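Local coordinates for cellulase (Uncultured bacterium, PDB 3WX5), which probably hydrolyses internal beta-1,4-glucosidic bonds of cellulose, as a family 12 glycoside hydrolase with endoglucanase activity, at residues V42-I51 with L62-G70; Y80-C88 with W125-Y136. All blocks are in the same frame, centred on the assembly; numbering follows the deposited sequence.

Contact 1 of 2, residues V42-I51 with L62-G70; sequences VWGAETAQCI and LTRAEHSNG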
loop_
_atom_site.group_PDB
_atom_site.type_symbol
_atom_site.label_atom_id
_atom_site.label_comp_id
_atom_site.label_asym_id
_atom_site.label_seq_id
_atom_site.Cartn_x
_atom_site.Cartn_y
_atom_site.Cartn_z
ATOM N N VAL A 42 -3.361 9.333 -8.609
ATOM C CA VAL A 42 -2.797 10.647 -8.292
ATOM C C VAL A 42 -3.795 11.432 -7.422
ATOM O O VAL A 42 -4.428 12.395 -7.864
ATOM C CB VAL A 42 -2.376 11.429 -9.578
ATOM C CG1 VAL A 42 -1.537 12.687 -9.207
ATOM C CG2 VAL A 42 -1.515 10.486 -10.471
ATOM N N TRP A 43 -3.929 10.993 -6.168
ATOM C CA TRP A 43 -5.030 11.446 -5.326
ATOM C C TRP A 43 -4.823 12.819 -4.686
ATOM O O TRP A 43 -5.788 13.491 -4.349
ATOM C CB TRP A 43 -5.388 10.383 -4.276
ATOM C CG TRP A 43 -4.306 10.098 -3.295
ATOM C CD1 TRP A 43 -3.434 9.024 -3.296
ATOM C CD2 TRP A 43 -3.997 10.863 -2.124
ATOM N NE1 TRP A 43 -2.592 9.103 -2.194
ATOM C CE2 TRP A 43 -2.942 10.202 -1.452
ATOM C CE3 TRP A 43 -4.550 12.016 -1.547
ATOM C CZ2 TRP A 43 -2.376 10.704 -0.270
ATOM C CZ3 TRP A 43 -3.983 12.514 -0.381
ATOM C CH2 TRP A 43 -2.917 11.850 0.252
ATOM N N GLY A 44 -3.570 13.269 -4.587
ATOM C CA GLY A 44 -3.235 14.440 -3.801
ATOM C C GLY A 44 -2.712 15.661 -4.555
ATOM O O GLY A 44 -2.245 16.617 -3.928
ATOM N N ALA A 45 -2.763 15.620 -5.885
ATOM C CA ALA A 45 -2.280 16.714 -6.746
ATOM C C ALA A 45 -2.846 16.651 -8.155
ATOM O O ALA A 45 -3.487 15.667 -8.522
ATOM C CB ALA A 45 -0.724 16.720 -6.812
ATOM N N GLU A 46 -2.546 17.671 -8.954
ATOM C CA GLU A 46 -2.973 17.700 -10.347
ATOM C C GLU A 46 -1.785 17.562 -11.287
ATOM O O GLU A 46 -1.940 17.604 -12.498
ATOM C CB GLU A 46 -3.704 19.005 -10.647
ATOM C CG GLU A 46 -4.596 19.479 -9.517
ATOM C CD GLU A 46 -5.997 19.783 -9.970
ATOM O OE1 GLU A 46 -6.426 19.219 -10.993
ATOM O OE2 GLU A 46 -6.682 20.573 -9.289
ATOM N N THR A 47 -0.594 17.457 -10.717
ATOM C CA THR A 47 0.630 17.140 -11.501
ATOM C C THR A 47 0.608 15.803 -12.261
ATOM O O THR A 47 -0.010 14.817 -11.838
ATOM C CB THR A 47 1.920 17.270 -10.650
ATOM O OG1 THR A 47 1.707 16.677 -9.350
ATOM C CG2 THR A 47 2.232 18.747 -10.448
ATOM N N ALA A 48 1.336 15.760 -13.377
ATOM C CA ALA A 48 1.251 14.646 -14.289
ATOM C C ALA A 48 2.024 13.420 -13.782
ATOM O O ALA A 48 3.147 13.526 -13.266
ATOM C CB ALA A 48 1.762 15.063 -15.685
ATOM N N GLN A 49 1.474 12.260 -14.088
ATOM C CA GLN A 49 2.142 10.985 -13.792
ATOM C C GLN A 49 1.670 9.922 -14.761
ATOM O O GLN A 49 0.466 9.771 -14.977
ATOM C CB GLN A 49 1.811 10.551 -12.357
ATOM C CG GLN A 49 2.430 9.231 -11.939
ATOM C CD GLN A 49 1.879 8.789 -10.577
ATOM O OE1 GLN A 49 2.113 9.437 -9.567
ATOM N NE2 GLN A 49 1.031 7.779 -10.590
ATOM N N CYS A 50 2.611 9.137 -15.272
ATOM C CA CYS A 50 2.284 7.946 -16.052
ATOM C C CYS A 50 2.958 6.721 -15.468
ATOM O O CYS A 50 4.079 6.798 -14.989
ATOM C CB CYS A 50 2.741 8.096 -17.507
ATOM S SG CYS A 50 1.976 9.530 -18.333
ATOM N N ILE A 51 2.271 5.583 -15.529
ATOM C CA ILE A 51 2.917 4.304 -15.230
ATOM C C ILE A 51 2.778 3.344 -16.408
ATOM O O ILE A 51 1.702 3.251 -17.022
ATOM C CB ILE A 51 2.333 3.645 -13.946
ATOM C CG1 ILE A 51 0.804 3.515 -14.020
ATOM C CG2 ILE A 51 2.741 4.490 -12.713
ATOM C CD1 ILE A 51 0.155 2.861 -12.752
ATOM N N LEU A 62 7.181 3.875 -12.987
ATOM C CA LEU A 62 6.824 5.302 -13.173
ATOM C C LEU A 62 7.635 5.822 -14.368
ATOM O O LEU A 62 8.875 5.934 -14.291
ATOM C CB LEU A 62 7.167 6.120 -11.921
ATOM C CG LEU A 62 6.140 6.120 -10.776
ATOM C CD1 LEU A 62 4.882 6.951 -11.117
ATOM C CD2 LEU A 62 5.760 4.694 -10.377
ATOM N N THR A 63 6.944 6.127 -15.460
ATOM C CA THR A 63 7.614 6.665 -16.643
ATOM C C THR A 63 7.531 8.174 -16.691
ATOM O O THR A 63 8.284 8.828 -17.432
ATOM C CB THR A 63 7.042 6.085 -17.960
ATOM O OG1 THR A 63 5.658 6.398 -18.048
ATOM C CG2 THR A 63 7.239 4.567 -18.017
ATOM N N ARG A 64 6.618 8.738 -15.906
ATOM C CA ARG A 64 6.511 10.188 -15.787
ATOM C C ARG A 64 6.000 10.550 -14.405
ATOM O O ARG A 64 5.010 9.982 -13.956
ATOM C CB ARG A 64 5.555 10.730 -16.849
ATOM C CG ARG A 64 5.489 12.253 -16.928
ATOM C CD ARG A 64 4.452 12.700 -17.969
ATOM N NE ARG A 64 4.377 14.161 -18.041
ATOM C CZ ARG A 64 3.646 14.834 -18.927
ATOM N NH1 ARG A 64 2.974 14.174 -19.863
ATOM N NH2 ARG A 64 3.629 16.164 -18.908
ATOM N N ALA A 65 6.699 11.449 -13.710
ATOM C CA ALA A 65 6.198 11.925 -12.429
ATOM C C ALA A 65 6.647 13.341 -12.152
ATOM O O ALA A 65 7.777 13.574 -11.767
ATOM C CB ALA A 65 6.639 10.977 -11.280
ATOM N N GLU A 66 5.748 14.291 -12.355
ATOM C CA GLU A 66 6.116 15.683 -12.223
ATOM C C GLU A 66 5.689 16.340 -10.927
ATOM O O GLU A 66 5.555 17.562 -10.854
ATOM C CB GLU A 66 5.610 16.452 -13.433
ATOM C CG GLU A 66 6.307 15.918 -14.678
ATOM C CD GLU A 66 5.802 16.551 -15.948
ATOM O OE1 GLU A 66 4.867 17.389 -15.872
ATOM O OE2 GLU A 66 6.376 16.235 -17.015
ATOM N N HIS A 67 5.647 15.559 -9.855
ATOM C CA HIS A 67 5.069 16.060 -8.625
ATOM C C HIS A 67 6.033 16.975 -7.917
ATOM O O HIS A 67 7.258 16.740 -7.914
ATOM C CB HIS A 67 4.674 14.902 -7.705
ATOM C CG HIS A 67 3.809 13.894 -8.370
ATOM N ND1 HIS A 67 2.644 14.241 -9.015
ATOM C CD2 HIS A 67 3.969 12.561 -8.562
ATOM C CE1 HIS A 67 2.125 13.165 -9.587
ATOM N NE2 HIS A 67 2.868 12.120 -9.261
ATOM N N SER A 68 5.489 18.024 -7.309
ATOM C CA SER A 68 6.282 18.842 -6.391
ATOM C C SER A 68 5.330 19.447 -5.374
ATOM O O SER A 68 4.867 20.589 -5.541
ATOM C CB SER A 68 7.030 19.959 -7.139
ATOM O OG SER A 68 7.895 20.675 -6.231
ATOM N N ASN A 69 4.982 18.648 -4.372
ATOM C CA ASN A 69 3.734 18.841 -3.613
ATOM C C ASN A 69 4.023 19.236 -2.182
ATOM O O ASN A 69 3.163 19.115 -1.303
ATOM C CB ASN A 69 2.914 17.555 -3.645
ATOM C CG ASN A 69 1.411 17.797 -3.535
ATOM O OD1 ASN A 69 0.671 16.997 -2.925
ATOM N ND2 ASN A 69 0.942 18.861 -4.164
ATOM N N GLY A 70 5.208 19.792 -1.933
ATOM C CA GLY A 70 5.538 20.151 -0.553
ATOM C C GLY A 70 5.547 18.912 0.328
ATOM O O GLY A 70 6.087 17.870 -0.069
HETATM O O HOH W 1 2.754 17.907 -7.160
HETATM O O HOH W 2 2.585 18.196 -14.457
#

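Contact 2 of 2, residues Y80-C88 with W125-Y136; sequences YLGCHWGAC and WFSPSLTSTNGY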
loop_
_atom_site.group_PDB
_atom_site.type_symbol
_atom_site.label_atom_id
_atom_site.label_comp_id
_atom_site.label_asym_id
_atom_site.label_seq_id
_atom_site.Cartn_x
_atom_site.Cartn_y
_atom_site.Cartn_z
ATOM N N TYR A 80 -2.947 -3.840 -5.953
ATOM C CA TYR A 80 -3.701 -4.336 -4.803
ATOM C C TYR A 80 -4.482 -5.609 -5.058
ATOM O O TYR A 80 -4.900 -5.903 -6.195
ATOM C CB TYR A 80 -4.607 -3.238 -4.203
ATOM C CG TYR A 80 -5.813 -2.845 -5.023
ATOM C CD1 TYR A 80 -7.042 -3.470 -4.824
ATOM C CD2 TYR A 80 -5.778 -1.728 -5.857
ATOM C CE1 TYR A 80 -8.177 -3.083 -5.553
ATOM C CE2 TYR A 80 -6.913 -1.309 -6.562
ATOM C CZ TYR A 80 -8.107 -1.999 -6.408
ATOM O OH TYR A 80 -9.239 -1.582 -7.084
ATOM N N LEU A 81 -4.732 -6.307 -3.951
ATOM C CA LEU A 81 -5.749 -7.334 -3.842
ATOM C C LEU A 81 -6.871 -6.815 -2.953
ATOM O O LEU A 81 -6.611 -6.151 -1.947
ATOM C CB LEU A 81 -5.133 -8.565 -3.179
ATOM C CG LEU A 81 -6.154 -9.698 -3.027
ATOM C CD1 LEU A 81 -5.897 -10.802 -4.014
ATOM C CD2 LEU A 81 -6.105 -10.208 -1.601
ATOM N N GLY A 82 -8.117 -7.079 -3.339
ATOM C CA GLY A 82 -9.255 -6.669 -2.528
ATOM C C GLY A 82 -10.037 -5.499 -3.132
ATOM O O GLY A 82 -10.171 -5.401 -4.360
ATOM N N CYS A 83 -10.574 -4.651 -2.254
ATOM C CA CYS A 83 -11.529 -3.600 -2.601
ATOM C C CYS A 83 -11.004 -2.225 -2.176
ATOM O O CYS A 83 -10.902 -1.928 -0.981
ATOM C CB CYS A 83 -12.892 -3.861 -1.946
ATOM S SG CYS A 83 -13.625 -5.508 -2.324
ATOM N N HIS A 84 -10.656 -1.424 -3.182
ATOM C CA HIS A 84 -10.137 -0.079 -3.030
ATOM C C HIS A 84 -11.241 0.917 -3.375
ATOM O O HIS A 84 -11.587 1.071 -4.552
ATOM C CB HIS A 84 -8.950 0.087 -4.004
ATOM C CG HIS A 84 -8.313 1.434 -3.968
ATOM N ND1 HIS A 84 -7.292 1.752 -3.096
ATOM C CD2 HIS A 84 -8.535 2.544 -4.714
ATOM C CE1 HIS A 84 -6.966 3.023 -3.252
ATOM N NE2 HIS A 84 -7.690 3.520 -4.245
ATOM N N TRP A 85 -11.815 1.556 -2.356
ATOM C CA TRP A 85 -12.961 2.439 -2.544
ATOM C C TRP A 85 -14.043 1.776 -3.402
ATOM O O TRP A 85 -14.576 2.383 -4.341
ATOM C CB TRP A 85 -12.543 3.787 -3.128
ATOM C CG TRP A 85 -12.119 4.787 -2.080
ATOM C CD1 TRP A 85 -12.895 5.759 -1.499
ATOM C CD2 TRP A 85 -10.830 4.890 -1.468
ATOM N NE1 TRP A 85 -12.162 6.464 -0.582
ATOM C CE2 TRP A 85 -10.894 5.946 -0.534
ATOM C CE3 TRP A 85 -9.648 4.161 -1.582
ATOM C CZ2 TRP A 85 -9.794 6.335 0.236
ATOM C CZ3 TRP A 85 -8.541 4.550 -0.812
ATOM C CH2 TRP A 85 -8.630 5.621 0.088
ATOM N N GLY A 86 -14.357 0.526 -3.069
ATOM C CA GLY A 86 -15.461 -0.186 -3.725
ATOM C C GLY A 86 -15.123 -0.841 -5.049
ATOM O O GLY A 86 -15.955 -1.561 -5.613
ATOM N N ALA A 87 -13.920 -0.598 -5.564
ATOM C CA ALA A 87 -13.468 -1.294 -6.772
ATOM C C ALA A 87 -12.697 -2.567 -6.402
ATOM O O ALA A 87 -11.537 -2.498 -5.989
ATOM C CB ALA A 87 -12.605 -0.367 -7.642
ATOM N N CYS A 88 -13.342 -3.724 -6.568
ATOM C CA CYS A 88 -12.804 -5.010 -6.105
ATOM C C CYS A 88 -12.087 -5.798 -7.212
ATOM O O CYS A 88 -12.480 -5.768 -8.397
ATOM C CB CYS A 88 -13.915 -5.873 -5.458
ATOM S SG CYS A 88 -14.798 -5.126 -4.009
ATOM N N TRP A 125 -6.247 -1.340 4.221
ATOM C CA TRP A 125 -7.380 -0.491 4.566
ATOM C C TRP A 125 -8.400 -1.354 5.313
ATOM O O TRP A 125 -8.712 -2.469 4.882
ATOM C CB TRP A 125 -8.029 0.119 3.300
ATOM C CG TRP A 125 -7.271 1.281 2.727
ATOM C CD1 TRP A 125 -6.517 1.296 1.580
ATOM C CD2 TRP A 125 -7.166 2.595 3.293
ATOM N NE1 TRP A 125 -5.986 2.550 1.391
ATOM C CE2 TRP A 125 -6.314 3.345 2.455
ATOM C CE3 TRP A 125 -7.728 3.212 4.414
ATOM C CZ2 TRP A 125 -6.067 4.714 2.667
ATOM C CZ3 TRP A 125 -7.436 4.560 4.655
ATOM C CH2 TRP A 125 -6.545 5.269 3.824
ATOM N N PHE A 126 -8.913 -0.808 6.407
ATOM C CA PHE A 126 -9.871 -1.495 7.283
ATOM C C PHE A 126 -11.073 -0.600 7.584
ATOM O O PHE A 126 -10.944 0.618 7.711
ATOM C CB PHE A 126 -9.208 -1.826 8.623
ATOM C CG PHE A 126 -7.914 -2.584 8.490
ATOM C CD1 PHE A 126 -6.731 -1.920 8.172
ATOM C CD2 PHE A 126 -7.858 -3.940 8.784
ATOM C CE1 PHE A 126 -5.535 -2.640 8.010
ATOM C CE2 PHE A 126 -6.651 -4.633 8.732
ATOM C CZ PHE A 126 -5.479 -3.961 8.383
ATOM N N SER A 127 -12.230 -1.218 7.837
ATOM C CA SER A 127 -13.295 -0.443 8.446
ATOM C C SER A 127 -14.406 -1.336 8.967
ATOM O O SER A 127 -14.434 -2.530 8.654
ATOM C CB SER A 127 -13.880 0.537 7.436
ATOM O OG SER A 127 -14.958 -0.075 6.757
ATOM N N PRO A 128 -15.292 -0.773 9.798
ATOM C CA PRO A 128 -16.283 -1.649 10.387
ATOM C C PRO A 128 -17.327 -2.058 9.372
ATOM O O PRO A 128 -18.131 -2.950 9.648
ATOM C CB PRO A 128 -16.906 -0.798 11.505
ATOM C CG PRO A 128 -16.654 0.599 11.112
ATOM C CD PRO A 128 -15.294 0.562 10.422
ATOM N N SER A 129 -17.334 -1.398 8.221
ATOM C CA SER A 129 -18.323 -1.684 7.171
ATOM C C SER A 129 -17.900 -2.754 6.147
ATOM O O SER A 129 -16.704 -2.978 5.895
ATOM C CB SER A 129 -18.742 -0.378 6.478
ATOM O OG SER A 129 -19.503 -0.639 5.314
ATOM N N LEU A 130 -18.894 -3.487 5.636
ATOM C CA LEU A 130 -18.686 -4.477 4.590
ATOM C C LEU A 130 -18.471 -3.843 3.217
ATOM O O LEU A 130 -18.033 -4.522 2.297
ATOM C CB LEU A 130 -19.894 -5.438 4.533
ATOM C CG LEU A 130 -19.856 -6.631 5.497
ATOM C CD1 LEU A 130 -21.245 -7.300 5.563
ATOM C CD2 LEU A 130 -18.807 -7.648 5.064
ATOM N N THR A 131 -18.784 -2.560 3.070
ATOM C CA THR A 131 -18.540 -1.884 1.813
ATOM C C THR A 131 -17.531 -0.741 1.952
ATOM O O THR A 131 -17.398 -0.152 3.014
ATOM C CB THR A 131 -19.848 -1.361 1.191
ATOM O OG1 THR A 131 -20.442 -0.388 2.057
ATOM C CG2 THR A 131 -20.844 -2.506 0.966
ATOM N N SER A 132 -16.867 -0.392 0.850
ATOM C CA SER A 132 -15.839 0.653 0.889
ATOM C C SER A 132 -16.044 1.715 -0.184
ATOM O O SER A 132 -15.194 2.568 -0.380
ATOM C CB SER A 132 -14.444 0.029 0.720
ATOM O OG SER A 132 -14.362 -0.677 -0.501
ATOM N N THR A 133 -17.179 1.673 -0.871
ATOM C CA THR A 133 -17.422 2.622 -1.941
ATOM C C THR A 133 -17.225 4.061 -1.447
ATOM O O THR A 133 -16.771 4.921 -2.205
ATOM C CB THR A 133 -18.843 2.472 -2.507
ATOM O OG1 THR A 133 -19.778 2.753 -1.461
ATOM C CG2 THR A 133 -19.069 1.041 -2.989
ATOM N N ASN A 134 -17.509 4.316 -0.178
ATOM C CA ASN A 134 -17.297 5.646 0.355
ATOM C C ASN A 134 -16.089 5.829 1.262
ATOM O O ASN A 134 -15.973 6.823 1.968
ATOM C CB ASN A 134 -18.570 6.192 0.987
ATOM C CG ASN A 134 -19.436 6.895 -0.021
ATOM O OD1 ASN A 134 -19.736 8.075 0.137
ATOM N ND2 ASN A 134 -19.675 6.241 -1.154
ATOM N N GLY A 135 -15.137 4.917 1.153
ATOM C CA GLY A 135 -13.884 5.054 1.902
ATOM C C GLY A 135 -13.948 4.383 3.266
ATOM O O GLY A 135 -14.712 3.416 3.464
ATOM N N TYR A 136 -13.046 4.794 4.155
ATOM C CA TYR A 136 -12.758 4.013 5.371
ATOM C C TYR A 136 -12.804 4.838 6.657
ATOM O O TYR A 136 -12.145 4.483 7.644
ATOM C CB TYR A 136 -11.409 3.262 5.250
ATOM C CG TYR A 136 -11.247 2.547 3.927
ATOM C CD1 TYR A 136 -10.680 3.193 2.831
ATOM C CD2 TYR A 136 -11.700 1.245 3.756
ATOM C CE1 TYR A 136 -10.544 2.545 1.606
ATOM C CE2 TYR A 136 -11.639 0.610 2.517
ATOM C CZ TYR A 136 -11.060 1.260 1.449
ATOM O OH TYR A 136 -10.942 0.612 0.232
#

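Contact 1 of 2, residues V42-I51 with L62-G70
The imidazole of His-67 is held at its edge by Thr-47 and Gln-49. NE2 of His-67 donates to OE1 of Gln-49 at 2.8 Å, with an N-H...O angle of 168°. The amide and ring planes stand 80° apart. ND1 of His-67 is hydrogen-bonded to OG1 of Thr-47 at 2.6 Å. Thr-47 brings OG1 there by setting it between its own backbone N and carbonyl carbon (chi1 43°). The two bonds fix the rotation of the ring, and a methyl of Val-42 rests obliquely near CE1. An alanine in place of His-67 would probably leave OG1 of Thr-47 and OE1 of Gln-49 without this shared partner and open a gap beside Val-42.

The extended side chain of Gln-49 also crosses Leu-62: CD1 of Leu-62 lies 3.4 Å from CG of Gln-49. CD1 of Leu-62 also meets CG2 of Ile-51 at 3.6 Å; Ile-51 and Leu-62 lie side by side. CB of Ala-48 lies over one face of the Arg-64 guanidinium, toward its rim and nearest NE. Within 62-70, NE of Arg-64 forms a salt bridge with OE2 of Glu-66 at 3.1 Å; its hydrogen bonds are weak.

The backbones pair antiparallel, with a classic beta bulge where Thr-63 and Arg-64 both face Cys-50. NE2 of Gln-49 is hydrogen-bonded to OD1 of Asn-40, and Cys-50 is joined to Cys-23 by a disulfide. Leu-225 of strand 215-225 touches Gln-49, Leu-62 and His-67. Strands 49-54 and 60-65 form a hairpin, flanked in their sheet by strands 19-22 and 233-243.

Contact 2 of 2, residues Y80-C88 with W125-Y136
Trp-85 and Tyr-136 meet edge to face. CE1 of Tyr-136 points at the six-membered ring of Trp-85, with ring centroids 5.0 Å apart and planes at 81°. Trp-85 in turn presents its own edge to the face of Trp-125, its CH2 3.7 Å from CZ2 of Trp-125. The planes of this T-shaped pair are 71° apart. CD1 of Tyr-136 and CB of Trp-125 close the cluster, each lying over the other residue's ring. On the pyrrole side, NE1 of Trp-85 lies 3.3 Å from CA of Gly-135, where a side chain on Gly-135 would clash.

The hydroxyl of Tyr-136 grips the backbone at Cys-83 and Trp-85. It donates to O of Cys-83 at 2.8 Å and accepts from N of Trp-85 at 2.9 Å. Ser-132 adds a third, bent tie: its OG takes the N-H of Gly-86 at 2.8 Å. A chi1 of 59° sets this OG between the serine's backbone N and carbonyl carbon, facing Gly-86.

A type I' turn from His-84 to Ala-87 presents Trp-85, and the disulfide Cys-83 to Cys-88 closes its base. CE3 of Trp-85 also lies over the centre of the His-84 ring. ND1 of His-84 is hydrogen-bonded to Glu-220, and Trp-125 touches Glu-220 and Glu-141.

This aromatic cluster, beside Glu-141 and Glu-220, is consistent with part of the cellulose-binding cleft, since aromatic rings commonly line sugar-binding sites.

The two contacts follow one another along the chain: contact 1 closes before contact 2 opens. Their centres are about 24 Å apart, and their nearest atoms about 7 Å apart, without touching. Contact 1 belongs to the antiparallel sheet that holds strands 49-54 and 60-65. Contact 2 lies by the other large sheet, with strand 117-127 in it and the small hairpin of strands 83-84 and 87-88 beside it. Strand 215-225 of that sheet reaches both: Leu-225 packs on contact 1, Glu-220 on contact 2. Contact 2 holds a whole disulfide, contact 1 one half of another. They lie in different sheets of one beta-sandwich, the jelly roll of family 12.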